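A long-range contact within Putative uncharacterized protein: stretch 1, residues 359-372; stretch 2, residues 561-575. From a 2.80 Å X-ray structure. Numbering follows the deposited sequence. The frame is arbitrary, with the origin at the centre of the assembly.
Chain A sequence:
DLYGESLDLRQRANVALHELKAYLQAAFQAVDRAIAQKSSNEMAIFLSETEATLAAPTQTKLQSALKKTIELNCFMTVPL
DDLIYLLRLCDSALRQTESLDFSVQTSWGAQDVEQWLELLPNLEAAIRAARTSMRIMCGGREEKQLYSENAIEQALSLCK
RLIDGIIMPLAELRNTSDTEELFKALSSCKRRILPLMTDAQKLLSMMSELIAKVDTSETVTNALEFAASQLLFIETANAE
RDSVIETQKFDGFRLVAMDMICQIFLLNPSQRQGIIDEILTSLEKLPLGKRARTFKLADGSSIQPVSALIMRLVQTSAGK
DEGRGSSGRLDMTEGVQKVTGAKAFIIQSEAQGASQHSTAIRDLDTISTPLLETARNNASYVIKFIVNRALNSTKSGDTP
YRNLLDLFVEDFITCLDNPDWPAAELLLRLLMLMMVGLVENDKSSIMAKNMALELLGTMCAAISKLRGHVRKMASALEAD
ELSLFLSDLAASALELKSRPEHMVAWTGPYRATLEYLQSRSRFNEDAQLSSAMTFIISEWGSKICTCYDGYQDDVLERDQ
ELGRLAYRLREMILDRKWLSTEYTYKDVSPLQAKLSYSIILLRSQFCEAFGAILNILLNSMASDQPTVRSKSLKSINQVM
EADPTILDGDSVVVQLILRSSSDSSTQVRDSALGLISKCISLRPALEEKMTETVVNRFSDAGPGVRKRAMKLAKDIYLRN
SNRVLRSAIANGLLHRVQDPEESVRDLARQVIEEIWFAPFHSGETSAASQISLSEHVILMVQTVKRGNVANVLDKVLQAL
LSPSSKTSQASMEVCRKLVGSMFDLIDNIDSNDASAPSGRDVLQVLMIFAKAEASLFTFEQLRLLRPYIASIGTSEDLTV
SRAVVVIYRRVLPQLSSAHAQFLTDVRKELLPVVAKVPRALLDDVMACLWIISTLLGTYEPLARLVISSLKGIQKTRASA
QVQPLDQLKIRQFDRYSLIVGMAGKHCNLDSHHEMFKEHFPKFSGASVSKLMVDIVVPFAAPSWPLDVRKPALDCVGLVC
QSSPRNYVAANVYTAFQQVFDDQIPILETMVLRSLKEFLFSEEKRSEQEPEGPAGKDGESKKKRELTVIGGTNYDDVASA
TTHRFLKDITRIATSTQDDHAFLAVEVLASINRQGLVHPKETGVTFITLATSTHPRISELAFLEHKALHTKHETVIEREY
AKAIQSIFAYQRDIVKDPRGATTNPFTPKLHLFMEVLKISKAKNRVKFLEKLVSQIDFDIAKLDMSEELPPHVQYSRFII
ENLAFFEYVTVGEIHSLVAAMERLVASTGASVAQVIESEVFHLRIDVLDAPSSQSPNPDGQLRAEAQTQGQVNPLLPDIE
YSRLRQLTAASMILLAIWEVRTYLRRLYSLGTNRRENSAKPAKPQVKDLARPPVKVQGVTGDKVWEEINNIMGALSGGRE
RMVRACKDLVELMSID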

ATOM      1  N   THR A 359      25.497  16.047  44.271  1.00 33.77           N
ATOM      2  CA  THR A 359      26.729  16.689  43.828  1.00 33.30           C
ATOM      3  C   THR A 359      27.530  15.771  42.915  1.00 30.97           C
ATOM      4  O   THR A 359      28.104  16.226  41.919  1.00 29.70           O
ATOM      5  N   ALA A 360      27.590  14.479  43.240  1.00 29.89           N
ATOM      6  CA  ALA A 360      28.257  13.527  42.359  1.00 27.84           C
ATOM      7  C   ALA A 360      27.634  13.552  40.969  1.00 25.78           C
ATOM      8  O   ALA A 360      28.340  13.597  39.953  1.00 24.34           O
ATOM      9  N   ILE A 361      26.302  13.536  40.910  1.00 25.80           N
ATOM     10  CA  ILE A 361      25.606  13.596  39.629  1.00 24.11           C
ATOM     11  C   ILE A 361      25.961  14.876  38.889  1.00 23.90           C
ATOM     12  O   ILE A 361      26.170  14.865  37.672  1.00 22.28           O
ATOM     13  N   ARG A 362      26.028  16.000  39.603  1.00 34.27           N
ATOM     14  CA  ARG A 362      26.279  17.267  38.924  1.00 34.98           C
ATOM     15  C   ARG A 362      27.704  17.329  38.384  1.00 33.43           C
ATOM     16  O   ARG A 362      27.930  17.796  37.258  1.00 32.68           O
ATOM     17  N   ASP A 363      28.676  16.857  39.166  1.00 28.09           N
ATOM     18  CA  ASP A 363      30.040  16.718  38.667  1.00 27.25           C
ATOM     19  C   ASP A 363      30.068  15.879  37.397  1.00 24.96           C
ATOM     20  O   ASP A 363      30.607  16.301  36.362  1.00 24.29           O
ATOM     21  N   LEU A 364      29.483  14.679  37.458  1.00 21.77           N
ATOM     22  CA  LEU A 364      29.465  13.821  36.280  1.00 19.87           C
ATOM     23  C   LEU A 364      28.834  14.539  35.096  1.00 18.95           C
ATOM     24  O   LEU A 364      29.295  14.398  33.958  1.00 17.73           O
ATOM     25  N   ASP A 365      27.782  15.317  35.340  1.00 34.49           N
ATOM     26  CA  ASP A 365      27.140  16.048  34.255  1.00 35.75           C
ATOM     27  C   ASP A 365      28.115  17.028  33.615  1.00 37.27           C
ATOM     28  O   ASP A 365      28.247  17.078  32.384  1.00 37.61           O
ATOM     29  N   THR A 366      28.833  17.798  34.440  1.00 22.01           N
ATOM     30  CA  THR A 366      29.754  18.792  33.895  1.00 22.05           C
ATOM     31  C   THR A 366      30.881  18.135  33.107  1.00 20.85           C
ATOM     32  O   THR A 366      31.337  18.683  32.096  1.00 20.43           O
ATOM     33  N   ILE A 367      31.355  16.967  33.548  1.00 35.80           N
ATOM     34  CA  ILE A 367      32.465  16.350  32.825  1.00 35.25           C
ATOM     35  C   ILE A 367      31.986  15.634  31.564  1.00 33.13           C
ATOM     36  O   ILE A 367      32.702  15.609  30.555  1.00 33.20           O
ATOM     37  N   SER A 368      30.789  15.050  31.585  1.00 22.35           N
ATOM     38  CA  SER A 368      30.363  14.162  30.510  1.00 19.76           C
ATOM     39  C   SER A 368      29.600  14.882  29.404  1.00 20.47           C
ATOM     40  O   SER A 368      29.732  14.510  28.233  1.00 21.17           O
ATOM     41  N   THR A 369      28.797  15.895  29.730  1.00 28.41           N
ATOM     42  CA  THR A 369      27.986  16.521  28.688  1.00 29.93           C
ATOM     43  C   THR A 369      28.821  17.131  27.566  1.00 28.50           C
ATOM     44  O   THR A 369      28.386  17.049  26.403  1.00 28.05           O
ATOM     45  N   PRO A 370      29.993  17.727  27.810  1.00 20.84           N
ATOM     46  CA  PRO A 370      30.769  18.264  26.679  1.00 20.12           C
ATOM     47  C   PRO A 370      31.252  17.193  25.715  1.00 20.55           C
ATOM     48  O   PRO A 370      31.340  17.448  24.506  1.00 21.66           O
ATOM     49  N   LEU A 371      31.574  15.998  26.213  1.00 18.19           N
ATOM     50  CA  LEU A 371      32.046  14.930  25.337  1.00 16.81           C
ATOM     51  C   LEU A 371      30.964  14.522  24.344  1.00 15.66           C
ATOM     52  O   LEU A 371      31.218  14.400  23.138  1.00 15.40           O
ATOM     53  N   LEU A 372      29.744  14.313  24.836  1.00 24.00           N
ATOM     54  CA  LEU A 372      28.645  13.951  23.952  1.00 24.39           C
ATOM     55  C   LEU A 372      28.174  15.129  23.113  1.00 23.30           C
ATOM     56  O   LEU A 372      27.618  14.918  22.029  1.00 22.48           O
ATOM     57  N   GLU A 561      23.062   4.706  45.349  1.00 33.64           N
ATOM     58  CA  GLU A 561      23.672   3.904  44.293  1.00 31.31           C
ATOM     59  C   GLU A 561      23.997   4.760  43.076  1.00 28.00           C
ATOM     60  O   GLU A 561      25.077   4.632  42.486  1.00 28.02           O
ATOM     61  N   LEU A 562      23.074   5.643  42.685  1.00 26.97           N
ATOM     62  CA  LEU A 562      23.332   6.520  41.548  1.00 24.17           C
ATOM     63  C   LEU A 562      24.506   7.451  41.816  1.00 24.33           C
ATOM     64  O   LEU A 562      25.243   7.801  40.888  1.00 22.27           O
ATOM     65  N   GLY A 563      24.698   7.864  43.071  1.00 26.98           N
ATOM     66  CA  GLY A 563      25.862   8.669  43.401  1.00 27.58           C
ATOM     67  C   GLY A 563      27.155   7.889  43.270  1.00 27.52           C
ATOM     68  O   GLY A 563      28.155   8.402  42.756  1.00 26.50           O
ATOM     69  N   ARG A 564      27.155   6.635  43.731  1.00 34.87           N
ATOM     70  CA  ARG A 564      28.321   5.779  43.537  1.00 36.44           C
ATOM     71  C   ARG A 564      28.637   5.630  42.055  1.00 34.71           C
ATOM     72  O   ARG A 564      29.792   5.771  41.636  1.00 33.91           O
ATOM     73  N   LEU A 565      27.616   5.348  41.242  1.00 36.02           N
ATOM     74  CA  LEU A 565      27.821   5.269  39.799  1.00 31.11           C
ATOM     75  C   LEU A 565      28.369   6.581  39.253  1.00 28.93           C
ATOM     76  O   LEU A 565      29.191   6.582  38.329  1.00 26.74           O
ATOM     77  N   ALA A 566      27.926   7.710  39.809  1.00 30.28           N
ATOM     78  CA  ALA A 566      28.416   9.002  39.347  1.00 30.22           C
ATOM     79  C   ALA A 566      29.912   9.136  39.599  1.00 32.15           C
ATOM     80  O   ALA A 566      30.684   9.463  38.686  1.00 31.89           O
ATOM     81  N   TYR A 567      30.345   8.879  40.836  1.00 25.07           N
ATOM     82  CA  TYR A 567      31.771   8.927  41.142  1.00 25.44           C
ATOM     83  C   TYR A 567      32.552   7.975  40.243  1.00 23.54           C
ATOM     84  O   TYR A 567      33.522   8.373  39.584  1.00 22.83           O
ATOM     85  N   ARG A 568      32.135   6.706  40.203  1.00 27.26           N
ATOM     86  CA  ARG A 568      32.839   5.707  39.407  1.00 26.64           C
ATOM     87  C   ARG A 568      32.998   6.164  37.964  1.00 22.74           C
ATOM     88  O   ARG A 568      34.112   6.193  37.430  1.00 21.91           O
ATOM     89  N   LEU A 569      31.890   6.523  37.312  1.00 23.73           N
ATOM     90  CA  LEU A 569      31.958   6.912  35.907  1.00 20.82           C
ATOM     91  C   LEU A 569      32.796   8.165  35.705  1.00 21.70           C
ATOM     92  O   LEU A 569      33.449   8.309  34.665  1.00 18.99           O
ATOM     93  N   ARG A 570      32.794   9.084  36.673  1.00 25.06           N
ATOM     94  CA  ARG A 570      33.672  10.244  36.574  1.00 24.67           C
ATOM     95  C   ARG A 570      35.135   9.808  36.549  1.00 26.18           C
ATOM     96  O   ARG A 570      35.902  10.202  35.659  1.00 24.78           O
ATOM     97  N   GLU A 571      35.532   8.972  37.514  1.00 34.10           N
ATOM     98  CA  GLU A 571      36.895   8.448  37.523  1.00 36.03           C
ATOM     99  C   GLU A 571      37.215   7.702  36.235  1.00 33.92           C
ATOM    100  O   GLU A 571      38.355   7.741  35.758  1.00 33.67           O
ATOM    101  N   MET A 572      36.225   7.019  35.659  1.00 37.53           N
ATOM    102  CA  MET A 572      36.453   6.268  34.429  1.00 34.58           C
ATOM    103  C   MET A 572      36.688   7.199  33.248  1.00 32.70           C
ATOM    104  O   MET A 572      37.563   6.943  32.413  1.00 33.60           O
ATOM    105  N   ILE A 573      35.911   8.278  33.154  1.00 19.47           N
ATOM    106  CA  ILE A 573      36.097   9.225  32.062  1.00 17.39           C
ATOM    107  C   ILE A 573      37.447   9.915  32.189  1.00 20.72           C
ATOM    108  O   ILE A 573      38.135  10.149  31.188  1.00 21.66           O
ATOM    109  N   LEU A 574      37.855  10.248  33.417  1.00 28.39           N
ATOM    110  CA  LEU A 574      39.144  10.912  33.590  1.00 30.64           C
ATOM    111  C   LEU A 574      40.308   9.971  33.304  1.00 33.75           C
ATOM    112  O   LEU A 574      41.379  10.425  32.890  1.00 34.97           O
ATOM    113  N   ASP A 575      40.118   8.670  33.506  1.00 42.80           N
ATOM    114  CA  ASP A 575      41.186   7.693  33.303  1.00 47.52           C
ATOM    115  C   ASP A 575      40.541   6.393  32.846  1.00 48.37           C
ATOM    116  O   ASP A 575      39.850   5.737  33.631  1.00 49.04           O
TER

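The two helices run in broadly the same direction, their axes crossing at 33° with a closest approach of 8.1 Å, and together they bury 549 Å². No hydrogen bond crosses between them, so the contact rests on apolar packing.

Ala360 opens the interface. Its CA-to-CB bond points toward stretch 2, and its CB lies 3.6 Å from Ala566 CB and 3.7 Å from Gly563 O. The backbones are close here, with Ile361 CA 5.4 Å from Ala566 CA. Ile361 starts sideways, but its m, m rotamer brings CD1 to 3.8 Å from Leu562 O and 4.0 Å from Ala566 CB. Arg362 points away. Asp363 points toward the partner, but its nearest approach is 4.7 Å, from OD2 to Arg570 NH2, and its OD2 is hydrogen-bonded elsewhere in the structure.

Leu364 (t, p) is a knob seated among Ala566, Leu569, Arg570 and Ile573. Both methyls lie about 4.2 Å from Leu569 CB, and CD1 also lies 4.0 Å from Ile573 CD1. Asp365 and Thr366 are out of reach; Thr366 OG1 instead donates to Asp363 O within its own helix (2.6 Å).

Ile367 (t, t) points toward stretch 2 and loses 77 Å² to it. Its extended CD1 lies 3.3 Å from Leu574 CD2, a tight apolar contact, and 3.9 Å from Ile573 CG2, while its CG2 meets the aliphatic Arg570 CG at 4.1 Å. Ser368 (p) turns its hydroxyl to its own backbone, OG donating to Leu364 O at 2.8 Å, and offers CB to Ile573 CD1 at 4.0 Å.

At the kink, where Pro370 N and Leu371 N lack the bond to the preceding turn, Leu371 (m, t) points toward stretch 2 and places CD1 3.6 Å from Ile573 CG2. Ile573 (m, t) is thus the reciprocal knob, held among Leu364, Ile367, Ser368 and Leu371.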

ATOM      1  CB  THR A 359      27.567  17.103  45.034  1.00 35.61           C
ATOM      2  OG1 THR A 359      26.766  17.883  45.930  1.00 38.03           O
ATOM      3  CG2 THR A 359      28.770  17.927  44.588  1.00 35.43           C
ATOM      4  CB  ALA A 360      28.185  12.123  42.962  1.00 28.00           C
ATOM      5  CB  ILE A 361      24.087  13.473  39.847  1.00 24.66           C
ATOM      6  CG1 ILE A 361      23.737  12.065  40.345  1.00 24.61           C
ATOM      7  CG2 ILE A 361      23.316  13.821  38.565  1.00 23.35           C
ATOM      8  CD1 ILE A 361      23.815  10.974  39.286  1.00 22.54           C
ATOM      9  CB  ARG A 362      25.995  18.431  39.879  1.00 39.06           C
ATOM     10  CG  ARG A 362      25.558  19.731  39.204  1.00 42.22           C
ATOM     11  CD  ARG A 362      24.416  19.510  38.217  1.00 40.75           C
ATOM     12  NE  ARG A 362      23.379  18.634  38.760  1.00 40.75           N
ATOM     13  CZ  ARG A 362      22.592  17.846  38.031  1.00 39.08           C
ATOM     14  NH1 ARG A 362      22.717  17.796  36.710  1.00 36.61           N
ATOM     15  NH2 ARG A 362      21.677  17.092  38.626  1.00 39.85           N
ATOM     16  CB  ASP A 363      30.921  16.080  39.740  1.00 29.39           C
ATOM     17  CG  ASP A 363      31.176  17.003  40.914  1.00 34.17           C
ATOM     18  OD1 ASP A 363      30.586  18.104  40.954  1.00 36.29           O
ATOM     19  OD2 ASP A 363      31.965  16.620  41.805  1.00 36.27           O
ATOM     20  CB  LEU A 364      28.719  12.521  36.575  1.00 19.46           C
ATOM     21  CG  LEU A 364      28.548  11.601  35.361  1.00 17.67           C
ATOM     22  CD1 LEU A 364      29.893  11.274  34.720  1.00 17.00           C
ATOM     23  CD2 LEU A 364      27.834  10.332  35.764  1.00 17.54           C
ATOM     24  CB  ASP A 365      25.900  16.774  34.778  1.00 38.35           C
ATOM     25  CG  ASP A 365      25.167  17.535  33.693  1.00 41.54           C
ATOM     26  OD1 ASP A 365      24.564  16.884  32.815  1.00 41.38           O
ATOM     27  OD2 ASP A 365      25.185  18.783  33.723  1.00 45.39           O
ATOM     28  CB  THR A 366      30.333  19.663  35.010  1.00 24.65           C
ATOM     29  OG1 THR A 366      31.075  18.847  35.925  1.00 26.07           O
ATOM     30  CG2 THR A 366      29.226  20.400  35.757  1.00 26.92           C
ATOM     31  CB  ILE A 367      33.251  15.386  33.731  1.00 37.30           C
ATOM     32  CG1 ILE A 367      34.535  14.942  33.024  1.00 38.74           C
ATOM     33  CG2 ILE A 367      32.405  14.174  34.091  1.00 36.41           C
ATOM     34  CD1 ILE A 367      35.453  14.086  33.871  1.00 40.79           C
ATOM     35  CB  SER A 368      29.500  13.025  31.067  1.00 16.82           C
ATOM     36  OG  SER A 368      28.245  13.499  31.520  1.00 16.73           O
ATOM     37  CB  THR A 369      27.049  17.573  29.297  1.00 34.60           C
ATOM     38  OG1 THR A 369      27.810  18.542  30.025  1.00 38.76           O
ATOM     39  CG2 THR A 369      26.030  16.912  30.221  1.00 34.56           C
ATOM     40  CB  PRO A 370      31.946  18.974  27.364  1.00 20.04           C
ATOM     41  CG  PRO A 370      31.542  19.134  28.791  1.00 21.08           C
ATOM     42  CD  PRO A 370      30.674  17.969  29.093  1.00 21.37           C
ATOM     43  CB  LEU A 371      32.491  13.735  26.180  1.00 16.33           C
ATOM     44  CG  LEU A 371      33.562  14.045  27.231  1.00 16.98           C
ATOM     45  CD1 LEU A 371      33.802  12.845  28.133  1.00 17.51           C
ATOM     46  CD2 LEU A 371      34.856  14.476  26.568  1.00 16.68           C
ATOM     47  CB  LEU A 372      27.494  13.380  24.779  1.00 27.20           C
ATOM     48  CG  LEU A 372      27.860  12.073  25.490  1.00 29.53           C
ATOM     49  CD1 LEU A 372      26.815  11.727  26.509  1.00 29.88           C
ATOM     50  CD2 LEU A 372      28.036  10.923  24.497  1.00 30.17           C
ATOM     51  CB  GLU A 561      22.743   2.752  43.908  1.00 31.22           C
ATOM     52  CG  GLU A 561      23.252   1.887  42.766  1.00 28.96           C
ATOM     53  CD  GLU A 561      24.560   1.194  43.094  1.00 30.01           C
ATOM     54  OE1 GLU A 561      24.930   1.154  44.287  1.00 32.87           O
ATOM     55  OE2 GLU A 561      25.219   0.689  42.160  1.00 29.40           O
ATOM     56  CB  LEU A 562      22.077   7.325  41.210  1.00 23.67           C
ATOM     57  CG  LEU A 562      20.967   6.541  40.507  1.00 22.87           C
ATOM     58  CD1 LEU A 562      19.672   7.333  40.509  1.00 24.34           C
ATOM     59  CD2 LEU A 562      21.376   6.195  39.083  1.00 20.43           C
ATOM     60  CB  ARG A 564      28.083   4.412  44.175  1.00 38.54           C
ATOM     61  CG  ARG A 564      27.790   4.465  45.663  1.00 42.17           C
ATOM     62  CD  ARG A 564      27.314   3.118  46.178  1.00 45.28           C
ATOM     63  NE  ARG A 564      26.577   3.244  47.433  1.00 48.87           N
ATOM     64  CZ  ARG A 564      25.817   2.288  47.953  1.00 52.45           C
ATOM     65  NH1 ARG A 564      25.682   1.124  47.331  1.00 51.82           N
ATOM     66  NH2 ARG A 564      25.183   2.498  49.099  1.00 57.28           N
ATOM     67  CB  LEU A 565      26.512   4.909  39.099  1.00 27.62           C
ATOM     68  CG  LEU A 565      26.028   3.468  39.255  1.00 28.60           C
ATOM     69  CD1 LEU A 565      24.580   3.340  38.802  1.00 26.35           C
ATOM     70  CD2 LEU A 565      26.916   2.519  38.468  1.00 28.07           C
ATOM     71  CB  ALA A 566      27.644  10.128  40.034  1.00 31.40           C
ATOM     72  CB  TYR A 567      32.001   8.587  42.615  1.00 29.06           C
ATOM     73  CG  TYR A 567      33.461   8.424  42.980  1.00 30.29           C
ATOM     74  CD1 TYR A 567      34.245   9.524  43.300  1.00 31.18           C
ATOM     75  CD2 TYR A 567      34.057   7.168  43.000  1.00 30.89           C
ATOM     76  CE1 TYR A 567      35.581   9.379  43.633  1.00 33.27           C
ATOM     77  CE2 TYR A 567      35.391   7.013  43.329  1.00 32.93           C
ATOM     78  CZ  TYR A 567      36.149   8.121  43.645  1.00 34.69           C
ATOM     79  OH  TYR A 567      37.479   7.972  43.975  1.00 36.53           O
ATOM     80  CB  ARG A 568      32.093   4.374  39.467  1.00 27.65           C
ATOM     81  CG  ARG A 568      32.081   3.745  40.846  1.00 32.94           C
ATOM     82  CD  ARG A 568      31.102   2.590  40.926  1.00 35.35           C
ATOM     83  NE  ARG A 568      30.957   2.100  42.295  1.00 41.17           N
ATOM     84  CZ  ARG A 568      30.045   1.216  42.687  1.00 42.85           C
ATOM     85  NH1 ARG A 568      29.180   0.714  41.816  1.00 40.93           N
ATOM     86  NH2 ARG A 568      29.997   0.837  43.956  1.00 45.67           N
ATOM     87  CB  LEU A 569      30.552   7.116  35.345  1.00 16.88           C
ATOM     88  CG  LEU A 569      29.942   5.887  34.664  1.00 15.66           C
ATOM     89  CD1 LEU A 569      30.689   5.544  33.383  1.00 14.26           C
ATOM     90  CD2 LEU A 569      29.914   4.691  35.610  1.00 18.21           C
ATOM     91  CB  ARG A 570      33.401  11.197  37.739  1.00 27.77           C
ATOM     92  CG  ARG A 570      33.971  12.597  37.556  1.00 28.15           C
ATOM     93  CD  ARG A 570      35.046  12.897  38.588  1.00 31.97           C
ATOM     94  NE  ARG A 570      34.533  12.826  39.953  1.00 36.39           N
ATOM     95  CZ  ARG A 570      35.294  12.868  41.044  1.00 40.77           C
ATOM     96  NH1 ARG A 570      36.612  12.975  40.939  1.00 42.50           N
ATOM     97  NH2 ARG A 570      34.734  12.799  42.243  1.00 42.83           N
ATOM     98  CB  GLU A 571      37.096   7.524  38.725  1.00 39.69           C
ATOM     99  CG  GLU A 571      36.927   8.195  40.082  1.00 44.04           C
ATOM    100  CD  GLU A 571      38.092   9.100  40.446  1.00 46.94           C
ATOM    101  OE1 GLU A 571      38.729   9.659  39.530  1.00 45.11           O
ATOM    102  OE2 GLU A 571      38.376   9.245  41.655  1.00 51.66           O
ATOM    103  CB  MET A 572      35.263   5.352  34.155  1.00 32.72           C
ATOM    104  CG  MET A 572      35.534   3.886  34.420  1.00 33.56           C
ATOM    105  SD  MET A 572      34.012   2.923  34.449  1.00 32.92           S
ATOM    106  CE  MET A 572      33.398   3.362  36.059  1.00 36.18           C
ATOM    107  CB  ILE A 573      34.938  10.239  32.033  1.00 14.97           C
ATOM    108  CG1 ILE A 573      33.638   9.527  31.653  1.00 13.97           C
ATOM    109  CG2 ILE A 573      35.232  11.376  31.048  1.00 14.97           C
ATOM    110  CD1 ILE A 573      32.397  10.391  31.760  1.00 13.49           C
ATOM    111  CB  LEU A 574      39.256  11.484  35.003  1.00 32.95           C
ATOM    112  CG  LEU A 574      38.320  12.654  35.320  1.00 32.87           C
ATOM    113  CD1 LEU A 574      38.388  13.000  36.797  1.00 35.84           C
ATOM    114  CD2 LEU A 574      38.661  13.874  34.475  1.00 31.57           C
ATOM    115  CB  ASP A 575      41.992   7.492  34.583  1.00 51.70           C
ATOM    116  CG  ASP A 575      42.946   6.319  34.494  1.00 55.07           C
ATOM    117  OD1 ASP A 575      43.406   6.004  33.376  1.00 55.50           O
ATOM    118  OD2 ASP A 575      43.237   5.713  35.548  1.00 56.86           O
TER